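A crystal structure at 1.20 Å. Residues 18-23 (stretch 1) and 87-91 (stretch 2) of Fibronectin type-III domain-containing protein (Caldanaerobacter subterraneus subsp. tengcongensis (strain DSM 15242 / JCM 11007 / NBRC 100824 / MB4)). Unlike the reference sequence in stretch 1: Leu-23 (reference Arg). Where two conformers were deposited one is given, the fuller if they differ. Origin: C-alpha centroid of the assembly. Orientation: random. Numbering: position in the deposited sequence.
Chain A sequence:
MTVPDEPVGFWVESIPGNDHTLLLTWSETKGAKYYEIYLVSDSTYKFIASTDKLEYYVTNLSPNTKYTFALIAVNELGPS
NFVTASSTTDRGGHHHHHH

Stretch 1 18-23: NDHTLL
Stretch 2 (87-91) STTDR

Stretch 1 leaves Asn-18 (phi/psi -117/120°), turns a corner at Asp-19 and His-20 (-105/14° and -121/7°), then extends through Thr-21 (-146/146°), Leu-22 (-131/147°) and Leu-23 (-107/115°), which replaces the reference arginine. In stretch 2, Ser-87 (-161/-177°) and Thr-88 (-126/156°) end a strand; Thr-89 (phi -97°, psi 36°) breaks the extension, and Asp-90 follows with phi -65° and psi 135°. The touching segments run roughly antiparallel, 152° apart, in closest register where the CA atoms of Asp-19 and Thr-89 lie 4.9 Å apart. No hydrogen bond links the modelled atoms across the interface, which buries 294 Å², both sides summed.

Thr-89 (chi1 p) points toward stretch 1, its CB 3.4 Å from Asp-19 O. Its methyl CG2 lies 3.9 Å from CG of Leu-22 (m, t), an apolar van der Waals pairing, while its OG1 is hydrogen-bonded elsewhere in the structure. Leu-22 CD2 also approaches Thr-88 O at 3.9 Å. Asp-19 (m, chi2 -30°) reaches Arg-91 with OD2 3.3 Å from CB; the arginine is unmodelled beyond CB, so no charge pairing can be assigned.

Within stretch 1, Asn-18 (t, chi2 -58°) braces the corner: its OD1 accepts from His-20 N (2.9 Å) and Thr-21 OG1 (3.0 Å; chi1 m). His-20 is m (chi2 89°), Leu-23 t, p. In stretch 2, Ser-87 is t, and Asp-90 (m, chi2 21°) donates a weak bond from N to Thr-88 OG1 (p) at 3.4 Å.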

# COMPACT_ATOMS: atom_id res chain seq x y z
N ASN A 18 13.92 5.61 11.23
CA ASN A 18 13.62 4.19 11.20
C ASN A 18 13.81 3.68 9.78
O ASN A 18 13.13 4.14 8.85
CB ASN A 18 12.17 3.96 11.65
CG ASN A 18 11.87 2.52 11.95
OD1 ASN A 18 12.02 1.64 11.10
ND2 ASN A 18 11.41 2.26 13.17
N ASP A 19 14.72 2.72 9.61
CA ASP A 19 15.06 2.17 8.30
C ASP A 19 14.47 0.78 8.08
O ASP A 19 14.85 0.09 7.13
CB ASP A 19 16.57 2.12 8.12
CG ASP A 19 17.22 3.49 8.24
OD1 ASP A 19 16.57 4.51 7.91
OD2 ASP A 19 18.39 3.55 8.67
N HIS A 20 13.53 0.36 8.93
CA HIS A 20 12.93 -0.96 8.84
C HIS A 20 11.42 -0.92 8.63
O HIS A 20 10.77 -1.96 8.67
CB HIS A 20 13.23 -1.74 10.12
CG HIS A 20 14.67 -2.11 10.25
ND1 HIS A 20 15.60 -1.29 10.85
CD2 HIS A 20 15.34 -3.20 9.82
CE1 HIS A 20 16.78 -1.88 10.81
NE2 HIS A 20 16.66 -3.04 10.19
N THR A 21 10.86 0.26 8.42
CA THR A 21 9.42 0.43 8.37
C THR A 21 9.11 1.50 7.35
O THR A 21 9.85 2.47 7.21
CB THR A 21 8.90 0.93 9.74
OG1 THR A 21 9.48 0.16 10.80
CG2 THR A 21 7.40 0.85 9.80
N LEU A 22 7.98 1.33 6.67
CA LEU A 22 7.43 2.36 5.80
C LEU A 22 5.95 2.54 6.14
O LEU A 22 5.27 1.58 6.50
CB LEU A 22 7.57 2.00 4.32
CG LEU A 22 9.01 2.04 3.81
CD1 LEU A 22 9.10 1.41 2.42
CD2 LEU A 22 9.53 3.47 3.79
N LEU A 23 5.47 3.77 6.00
CA LEU A 23 4.07 4.11 6.26
C LEU A 23 3.39 4.35 4.93
O LEU A 23 3.75 5.26 4.19
CB LEU A 23 3.98 5.33 7.15
CG LEU A 23 2.55 5.83 7.39
CD1 LEU A 23 1.68 4.77 8.02
CD2 LEU A 23 2.58 7.05 8.29
N SER A 87 8.91 3.90 -2.25
CA SER A 87 9.85 4.72 -1.51
C SER A 87 11.03 3.84 -1.11
O SER A 87 11.10 2.67 -1.46
CB SER A 87 9.24 5.42 -0.29
OG SER A 87 10.14 6.42 0.19
N THR A 88 11.96 4.42 -0.38
CA THR A 88 13.12 3.67 0.07
C THR A 88 13.26 3.78 1.57
O THR A 88 12.80 4.74 2.20
CB THR A 88 14.42 4.14 -0.60
OG1 THR A 88 14.82 5.39 -0.02
CG2 THR A 88 14.24 4.30 -2.11
N THR A 89 13.93 2.79 2.14
CA THR A 89 14.35 2.82 3.54
C THR A 89 15.80 3.27 3.67
O THR A 89 16.55 2.76 4.51
CB THR A 89 14.21 1.42 4.12
OG1 THR A 89 14.90 0.52 3.25
CG2 THR A 89 12.75 1.02 4.24
N ASP A 90 16.24 4.21 2.83
CA ASP A 90 17.63 4.64 2.85
C ASP A 90 17.96 5.32 4.17
O ASP A 90 17.20 6.15 4.67
CB ASP A 90 17.89 5.59 1.68
CG ASP A 90 18.22 4.86 0.39
OD1 ASP A 90 17.87 3.67 0.27
OD2 ASP A 90 18.83 5.48 -0.51
N ARG A 91 19.11 4.96 4.74
CA ARG A 91 19.56 5.52 6.00
C ARG A 91 20.04 6.96 5.82
O ARG A 91 19.38 7.76 5.16
CB ARG A 91 20.70 4.68 6.59